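Local coordinates for protein beta-glycosidase (Bacteroides caccae, PDB 6T2R) that acts as an endo-acting O-glycanase of glycoside hydrolase family 16, an endo-beta-galactosidase by which a human gut bacterium starts to break down mucin, at residues L230-Q235 against V251-D256; V46-P51 against K100-F105; R109-A114 against R259-K264. All coordinates share one frame; numbering follows the deposited sequence.

Contact 1. Residues L230-Q235 against V251-D256; sequences LLIDMQ and VEMEVD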
# COMPACT_ATOMS: atom_id res chain seq x y z
N LEU A 230 6.02 4.26 0.55
CA LEU A 230 5.08 3.29 -0.06
C LEU A 230 5.53 1.89 0.32
O LEU A 230 6.74 1.64 0.29
CB LEU A 230 5.14 3.46 -1.57
CG LEU A 230 4.29 2.47 -2.35
CD1 LEU A 230 2.82 2.51 -1.93
CD2 LEU A 230 4.42 2.76 -3.84
N LEU A 231 4.59 1.08 0.75
CA LEU A 231 4.75 -0.35 1.10
C LEU A 231 3.85 -1.13 0.14
O LEU A 231 2.64 -0.73 -0.03
CB LEU A 231 4.32 -0.60 2.56
CG LEU A 231 5.04 0.21 3.64
CD1 LEU A 231 4.35 1.57 3.87
CD2 LEU A 231 5.06 -0.55 4.96
N ILE A 232 4.38 -2.21 -0.39
CA ILE A 232 3.68 -3.22 -1.22
C ILE A 232 4.11 -4.58 -0.69
O ILE A 232 5.34 -4.84 -0.70
CB ILE A 232 4.00 -3.09 -2.72
CG1 ILE A 232 3.71 -1.67 -3.23
CG2 ILE A 232 3.20 -4.15 -3.47
CD1 ILE A 232 4.18 -1.38 -4.63
N ASP A 233 3.19 -5.39 -0.16
CA ASP A 233 3.68 -6.60 0.54
C ASP A 233 2.55 -7.61 0.67
O ASP A 233 1.41 -7.21 0.93
CB ASP A 233 4.27 -6.23 1.91
CG ASP A 233 3.24 -5.71 2.91
OD1 ASP A 233 2.80 -4.55 2.75
OD2 ASP A 233 2.83 -6.51 3.77
N MET A 234 2.92 -8.86 0.43
CA MET A 234 2.10 -10.04 0.74
C MET A 234 2.06 -10.17 2.26
O MET A 234 3.05 -9.79 2.96
CB MET A 234 2.69 -11.30 0.09
CG MET A 234 1.88 -12.57 0.33
SD MET A 234 0.14 -12.43 -0.07
CE MET A 234 0.19 -12.29 -1.86
N GLN A 235 0.93 -10.67 2.73
CA GLN A 235 0.60 -10.81 4.15
C GLN A 235 -0.19 -12.11 4.27
O GLN A 235 -1.01 -12.41 3.35
CB GLN A 235 -0.17 -9.56 4.63
CG GLN A 235 0.66 -8.30 4.60
CD GLN A 235 -0.05 -7.02 4.96
OE1 GLN A 235 -1.27 -6.95 5.15
NE2 GLN A 235 0.71 -5.96 4.98
N VAL A 251 1.24 -18.54 -2.66
CA VAL A 251 0.36 -17.52 -3.28
C VAL A 251 1.23 -16.33 -3.68
O VAL A 251 2.26 -16.07 -3.00
CB VAL A 251 -0.78 -17.16 -2.33
CG1 VAL A 251 -0.30 -16.32 -1.15
CG2 VAL A 251 -1.90 -16.47 -3.09
N GLU A 252 0.86 -15.69 -4.79
CA GLU A 252 1.58 -14.50 -5.30
C GLU A 252 0.64 -13.31 -5.47
O GLU A 252 -0.58 -13.49 -5.56
CB GLU A 252 2.16 -14.69 -6.70
CG GLU A 252 2.48 -16.09 -7.06
CD GLU A 252 3.17 -16.13 -8.41
OE1 GLU A 252 4.22 -16.75 -8.49
OE2 GLU A 252 2.69 -15.46 -9.33
N MET A 253 1.23 -12.12 -5.45
CA MET A 253 0.66 -10.89 -6.03
C MET A 253 1.67 -10.46 -7.07
O MET A 253 2.88 -10.67 -6.83
CB MET A 253 0.45 -9.77 -5.01
CG MET A 253 1.69 -9.42 -4.21
SD MET A 253 1.43 -8.11 -2.96
CE MET A 253 0.25 -7.08 -3.86
N GLU A 254 1.19 -10.00 -8.21
CA GLU A 254 2.02 -9.54 -9.34
C GLU A 254 1.82 -8.04 -9.48
O GLU A 254 0.66 -7.60 -9.55
CB GLU A 254 1.60 -10.23 -10.64
CG GLU A 254 1.21 -11.67 -10.43
CD GLU A 254 0.63 -12.33 -11.66
OE1 GLU A 254 1.35 -12.38 -12.67
OE2 GLU A 254 -0.54 -12.80 -11.57
N VAL A 255 2.92 -7.32 -9.57
CA VAL A 255 2.88 -5.85 -9.70
C VAL A 255 3.52 -5.46 -11.03
O VAL A 255 4.74 -5.65 -11.22
CB VAL A 255 3.56 -5.19 -8.50
CG1 VAL A 255 3.31 -3.69 -8.49
CG2 VAL A 255 3.10 -5.83 -7.20
N ASP A 256 2.68 -4.88 -11.89
CA ASP A 256 3.06 -4.34 -13.21
C ASP A 256 3.83 -3.04 -13.04
O ASP A 256 4.91 -2.91 -13.69
CB ASP A 256 1.79 -4.18 -14.05
CG ASP A 256 2.02 -3.93 -15.52
OD1 ASP A 256 3.18 -4.05 -15.97
OD2 ASP A 256 1.04 -3.59 -16.19
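Met-234 and Met-253 interlock through different first torsions. Met-234 holds CG trans to its backbone N (chi1 -179°) and then bends at both later torsions, which turns its methyl onto the backbone of 251-256. Met-253 places CG between its backbone N and carbonyl carbon (chi1 53°), and this carries its sulfur across to the backbone where strand 228-233 ends. Each side chain thus rests on the main chain of its partner. Met-234 CE lies 3.7 Å from Met-253 N. Met-253 SD lies 3.8 Å from Met-234 N. The same methyl, Met-234 CE, also meets Met-253 CG at 4.0 Å. On one flank Met-234 SD touches Val-251 CG1 at 4.1 Å, the two side chains crossing at about a right angle. On the other, the CG2 branch of Ile-232 meets Val-255 CG2 at 4.1 Å and Met-253 CE at 4.2 Å. The contact is van der Waals packing, of side chains on each other and on the opposite backbone. Asp-233 points the other way, and its OD1 is bonded to Trp-127 NE1.

The strands pass 9.3 Å apart at 138°, so they are not partners in one sheet but face each other across the core of the beta-sandwich known for family 16. Strand 228-233 is hydrogen-bonded between strands 92-98 and 125-130. Strand 251-263 pairs with strands 29-35, 74-81 and 108-116. Val-112 of strand 108-116 touches both Ile-232 and Val-255, while Leu-77 and Leu-116 pack against Met-253.

Contact 2. Residues V46-P51 against K100-F105; sequences VWSRIP and KDKRAF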
# COMPACT_ATOMS: atom_id res chain seq x y z
N VAL A 46 15.48 2.67 -4.69
CA VAL A 46 14.06 3.02 -4.41
C VAL A 46 13.51 2.08 -3.35
O VAL A 46 12.83 2.58 -2.46
CB VAL A 46 13.22 2.97 -5.69
CG1 VAL A 46 11.74 3.00 -5.37
CG2 VAL A 46 13.59 4.11 -6.63
N TRP A 47 13.75 0.77 -3.51
CA TRP A 47 13.12 -0.33 -2.75
C TRP A 47 14.12 -1.03 -1.83
O TRP A 47 15.33 -1.10 -2.17
CB TRP A 47 12.51 -1.35 -3.70
CG TRP A 47 11.47 -0.79 -4.61
CD1 TRP A 47 11.59 -0.52 -5.94
CD2 TRP A 47 10.12 -0.45 -4.26
NE1 TRP A 47 10.42 -0.02 -6.44
CE2 TRP A 47 9.49 0.01 -5.44
CE3 TRP A 47 9.39 -0.49 -3.07
CZ2 TRP A 47 8.16 0.40 -5.47
CZ3 TRP A 47 8.08 -0.09 -3.11
CH2 TRP A 47 7.47 0.37 -4.28
N SER A 48 13.62 -1.52 -0.71
CA SER A 48 14.28 -2.47 0.21
C SER A 48 13.24 -3.51 0.59
O SER A 48 11.99 -3.18 0.59
CB SER A 48 14.83 -1.76 1.44
OG SER A 48 15.70 -0.69 1.09
N ARG A 49 13.70 -4.72 0.88
CA ARG A 49 12.85 -5.80 1.43
C ARG A 49 12.40 -5.39 2.82
O ARG A 49 13.18 -4.72 3.55
CB ARG A 49 13.56 -7.15 1.44
CG ARG A 49 13.87 -7.68 0.04
CD ARG A 49 14.37 -9.12 0.05
NE ARG A 49 14.56 -9.56 -1.32
CZ ARG A 49 15.16 -10.68 -1.71
NH1 ARG A 49 15.61 -11.56 -0.84
NH2 ARG A 49 15.25 -10.95 -2.99
N ILE A 50 11.18 -5.78 3.18
CA ILE A 50 10.62 -5.39 4.49
C ILE A 50 11.10 -6.40 5.52
O ILE A 50 10.85 -7.60 5.39
CB ILE A 50 9.08 -5.30 4.45
CG1 ILE A 50 8.56 -4.22 3.49
CG2 ILE A 50 8.54 -5.12 5.86
CD1 ILE A 50 7.08 -4.31 3.22
N PRO A 51 11.64 -5.95 6.67
CA PRO A 51 12.03 -6.87 7.72
C PRO A 51 10.83 -7.36 8.54
O PRO A 51 9.75 -6.73 8.52
CB PRO A 51 12.98 -6.02 8.58
CG PRO A 51 12.50 -4.59 8.41
CD PRO A 51 11.87 -4.54 7.03
N LYS A 100 10.96 3.20 2.22
CA LYS A 100 11.45 3.85 3.45
C LYS A 100 12.92 4.23 3.26
O LYS A 100 13.69 3.39 2.83
CB LYS A 100 11.32 2.95 4.67
CG LYS A 100 11.79 3.61 5.97
CD LYS A 100 11.90 2.67 7.15
CE LYS A 100 10.55 2.15 7.56
NZ LYS A 100 10.58 1.59 8.92
N ASP A 101 13.27 5.46 3.61
CA ASP A 101 14.64 6.00 3.63
C ASP A 101 15.16 6.13 2.20
O ASP A 101 16.30 6.54 2.10
CB ASP A 101 15.57 5.14 4.50
CG ASP A 101 15.19 5.11 5.99
OD1 ASP A 101 14.90 6.19 6.53
OD2 ASP A 101 15.12 4.01 6.60
N LYS A 102 14.37 5.84 1.16
CA LYS A 102 14.87 5.91 -0.25
C LYS A 102 14.01 6.81 -1.15
O LYS A 102 14.59 7.54 -1.95
CB LYS A 102 14.95 4.51 -0.86
CG LYS A 102 16.04 3.64 -0.25
CD LYS A 102 16.20 2.24 -0.82
CE LYS A 102 17.47 1.62 -0.29
NZ LYS A 102 17.55 0.20 -0.66
N ARG A 103 12.68 6.69 -1.14
CA ARG A 103 11.86 7.61 -1.95
C ARG A 103 10.64 8.09 -1.15
O ARG A 103 9.84 7.26 -0.65
CB ARG A 103 11.47 6.98 -3.29
CG ARG A 103 10.49 7.89 -4.03
CD ARG A 103 10.31 7.52 -5.47
NE ARG A 103 11.52 7.84 -6.18
CZ ARG A 103 11.76 8.99 -6.81
NH1 ARG A 103 10.84 9.94 -6.82
NH2 ARG A 103 12.92 9.19 -7.43
N ALA A 104 10.47 9.39 -1.10
CA ALA A 104 9.36 10.08 -0.41
C ALA A 104 8.32 10.47 -1.46
O ALA A 104 8.71 11.00 -2.47
CB ALA A 104 9.90 11.29 0.31
N PHE A 105 7.05 10.25 -1.18
CA PHE A 105 5.95 10.79 -2.00
C PHE A 105 5.37 12.02 -1.28
O PHE A 105 5.00 11.86 -0.11
CB PHE A 105 4.94 9.69 -2.25
CG PHE A 105 5.56 8.53 -2.98
CD1 PHE A 105 6.30 7.58 -2.30
CD2 PHE A 105 5.42 8.41 -4.35
CE1 PHE A 105 6.91 6.54 -2.97
CE2 PHE A 105 5.99 7.33 -5.02
CZ PHE A 105 6.76 6.42 -4.32
O HOH W 1 13.59 1.27 1.05
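The loop between strands 92-98 and 108-116 is tied here to the chain leading into the short strand 48-49, with Lys-102 lying alongside Val-46, Trp-47 and Ser-48. Its CB sits 3.3 Å from Val-46 O. CG is turned to the backbone N side (chi1 -69°), and the extended chain beyond it carries the ammonium group along the other segment. There NZ bonds to Ser-48 OG at 2.7 Å and to Trp-47 O at 3.0 Å. The second bond comes from above the carbonyl plane. Thr-44 O is a third acceptor for the same nitrogen. Ser-48 OG also donates to a water at 2.9 Å. That water donates in turn to Lys-100 O at 2.8 Å, which makes a second bridge between the segments. Further along, Val-46 CG2 lies at the edge of the Arg-103 guanidinium, 4.3 Å from NE. Arg-103 has a cation-pi contact with Trp-33 and a sulfate nearby. Trp-47 NE1 bonds to Asp-35 OD2.

Three oxygens without formal charge grip the ammonium. The positive charge is probably stabilised by backbone and hydroxyl dipoles, with no carboxylate among these three acceptors. Ser-48 relays the link by accepting from lysine and donating to water.

Contact 3. Residues R109-A114 against R259-K264; sequences RIEVRA and RHYQWK. With SO4 (sulfate ion), chain B.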
# COMPACT_ATOMS: atom_id res chain seq x y z
N ARG A 109 -0.95 11.83 -6.73
CA ARG A 109 -1.72 10.60 -7.05
C ARG A 109 -0.73 9.46 -7.05
O ARG A 109 0.26 9.55 -7.77
CB ARG A 109 -2.42 10.77 -8.40
CG ARG A 109 -2.80 9.48 -9.11
CD ARG A 109 -3.79 9.68 -10.25
NE ARG A 109 -5.07 10.23 -9.82
CZ ARG A 109 -6.07 10.54 -10.63
NH1 ARG A 109 -5.94 10.35 -11.93
NH2 ARG A 109 -7.19 11.04 -10.16
N ILE A 110 -0.92 8.47 -6.20
CA ILE A 110 -0.10 7.23 -6.21
C ILE A 110 -0.97 6.13 -6.78
O ILE A 110 -2.10 5.94 -6.23
CB ILE A 110 0.41 6.93 -4.80
CG1 ILE A 110 1.16 8.13 -4.24
CG2 ILE A 110 1.30 5.71 -4.85
CD1 ILE A 110 1.70 7.93 -2.84
N GLU A 111 -0.50 5.44 -7.81
CA GLU A 111 -1.27 4.33 -8.42
C GLU A 111 -0.35 3.13 -8.56
O GLU A 111 0.87 3.32 -8.87
CB GLU A 111 -1.85 4.62 -9.80
CG GLU A 111 -2.86 5.74 -9.84
CD GLU A 111 -3.31 6.08 -11.25
OE1 GLU A 111 -2.55 5.84 -12.17
OE2 GLU A 111 -4.44 6.58 -11.43
N VAL A 112 -0.92 1.97 -8.29
CA VAL A 112 -0.19 0.68 -8.43
C VAL A 112 -1.09 -0.26 -9.22
O VAL A 112 -2.30 -0.44 -8.82
CB VAL A 112 0.20 0.11 -7.05
CG1 VAL A 112 0.93 -1.22 -7.17
CG2 VAL A 112 1.03 1.10 -6.27
N ARG A 113 -0.53 -0.90 -10.24
CA ARG A 113 -1.29 -1.87 -11.07
C ARG A 113 -0.81 -3.27 -10.69
O ARG A 113 0.42 -3.56 -10.78
CB ARG A 113 -1.16 -1.51 -12.55
CG ARG A 113 -1.85 -2.53 -13.45
CD ARG A 113 -1.80 -2.15 -14.91
NE ARG A 113 -2.83 -2.84 -15.68
CZ ARG A 113 -2.60 -3.85 -16.53
NH1 ARG A 113 -1.38 -4.34 -16.69
NH2 ARG A 113 -3.61 -4.42 -17.16
N ALA A 114 -1.73 -4.13 -10.27
CA ALA A 114 -1.42 -5.41 -9.62
C ALA A 114 -2.50 -6.41 -9.96
O ALA A 114 -3.70 -6.01 -10.05
CB ALA A 114 -1.32 -5.24 -8.12
N ARG A 259 2.92 4.30 -10.37
CA ARG A 259 3.00 5.64 -11.02
C ARG A 259 2.62 6.70 -10.00
O ARG A 259 1.71 6.49 -9.20
CB ARG A 259 2.16 5.74 -12.29
CG ARG A 259 2.72 4.92 -13.44
CD ARG A 259 1.63 4.70 -14.48
NE ARG A 259 2.11 3.97 -15.64
CZ ARG A 259 1.33 3.57 -16.61
NH1 ARG A 259 0.05 3.87 -16.60
NH2 ARG A 259 1.82 2.89 -17.61
N HIS A 260 3.36 7.80 -10.05
CA HIS A 260 3.18 8.97 -9.18
C HIS A 260 2.94 10.16 -10.10
O HIS A 260 3.79 10.40 -10.95
CB HIS A 260 4.38 9.10 -8.25
CG HIS A 260 4.23 10.16 -7.24
ND1 HIS A 260 3.04 10.42 -6.67
CD2 HIS A 260 5.12 11.03 -6.73
CE1 HIS A 260 3.18 11.39 -5.80
NE2 HIS A 260 4.47 11.80 -5.83
N TYR A 261 1.80 10.81 -9.94
CA TYR A 261 1.44 12.05 -10.67
C TYR A 261 1.34 13.22 -9.69
O TYR A 261 1.07 13.02 -8.47
CB TYR A 261 0.12 11.83 -11.40
CG TYR A 261 0.09 10.71 -12.41
CD1 TYR A 261 -0.18 9.40 -12.06
CD2 TYR A 261 0.25 11.00 -13.76
CE1 TYR A 261 -0.25 8.39 -13.01
CE2 TYR A 261 0.19 10.00 -14.72
CZ TYR A 261 -0.07 8.70 -14.35
OH TYR A 261 -0.15 7.77 -15.35
N GLN A 262 1.49 14.43 -10.24
CA GLN A 262 1.16 15.69 -9.54
C GLN A 262 0.24 16.51 -10.45
O GLN A 262 0.44 16.49 -11.68
CB GLN A 262 2.42 16.50 -9.23
CG GLN A 262 3.34 15.86 -8.21
CD GLN A 262 2.77 15.88 -6.82
OE1 GLN A 262 1.64 16.32 -6.60
NE2 GLN A 262 3.54 15.33 -5.89
N TRP A 263 -0.78 17.13 -9.88
CA TRP A 263 -1.64 18.11 -10.60
C TRP A 263 -0.88 19.42 -10.75
O TRP A 263 -0.67 20.08 -9.72
CB TRP A 263 -2.93 18.34 -9.83
CG TRP A 263 -3.87 19.21 -10.59
CD1 TRP A 263 -4.02 20.55 -10.46
CD2 TRP A 263 -4.77 18.80 -11.61
NE1 TRP A 263 -4.98 21.00 -11.34
CE2 TRP A 263 -5.43 19.94 -12.07
CE3 TRP A 263 -5.08 17.57 -12.19
CZ2 TRP A 263 -6.39 19.90 -13.07
CZ3 TRP A 263 -6.03 17.53 -13.18
CH2 TRP A 263 -6.69 18.68 -13.60
N LYS A 264 -0.43 19.77 -11.96
CA LYS A 264 0.30 21.05 -12.18
C LYS A 264 0.33 21.37 -13.67
O LYS A 264 -0.33 20.72 -14.50
CB LYS A 264 1.73 20.95 -11.65
CG LYS A 264 2.57 19.89 -12.37
CD LYS A 264 3.99 19.81 -11.89
CE LYS A 264 4.80 18.88 -12.76
NZ LYS A 264 6.06 18.52 -12.09
OXT LYS A 264 1.03 22.32 -13.96
S SO4 B . 7.17 14.00 -5.52
O1 SO4 B . 6.23 13.27 -4.68
O2 SO4 B . 7.85 13.08 -6.42
O3 SO4 B . 8.14 14.63 -4.68
O4 SO4 B . 6.45 14.97 -6.31
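Arg-109 and Tyr-261 form a hydrogen-bonded antiparallel pair, with Arg-109 N to Tyr-261 O and Tyr-261 N to Arg-109 O both 2.9 Å. Glu-111 and Arg-259 form the next such pair, Arg-259 N reaching Glu-111 O at 2.7 Å. Between them sit Ile-110 and His-260, a non-hydrogen-bonded pair. The imidazole lies over the face it shares with Ile-110: with CG trans to the backbone N (chi1 -174°), His-260 ND1 bonds to Arg-109 O at 3.1 Å. This donor stands above the carbonyl plane, whereas Tyr-261 N lies in it, so one oxygen serves two donors. Ile-110 CG1 packs 3.8 Å from His-260 ND1.

On the opposite face, Arg-109 CG meets Tyr-261 CD1 at 3.9 Å. Glu-111 OE1 lies 3.5 Å from Tyr-261 CE1, its carboxylate steeply turned to the ring. Asp-193 binds Arg-109 NE, and Trp-29 adds a cation-pi contact to the same arginine.

Farther out, His-260 NE2 donates to SO4 O1 at 2.6 Å. Gln-262 NE2 and His-106 N bind the ion too. The sulfate probably came from the crystallisation liquor. Both ring nitrogens of His-260 act as donors, which is consistent with a protonated imidazolium, a form the anion would favour.

Overall arrangement
Contact 1 is the buried core of the sandwich, where apolar side chains join strands that face each other. Contact 3 uses the same strand 251-263 further along, but edge to edge within a sheet, through backbone bonds to strand 108-116. It is partly buried, with Arg-109, Glu-111, Arg-259 and Tyr-261 on one face and His-260 with its sulfate on the other. Contact 2 is also partly buried, with Lys-102 exposed, and lysine and water bonds tie a loop to the start of strand 48-49. Contacts 1 and 3 meet at the Asp-256 to Arg-113 salt bridge. Trp-47 reaches from contact 2 to Ile-232 and Leu-230 of contact 1. Phe-105 also joins contact 2 to contact 3, edge-to-face with His-260.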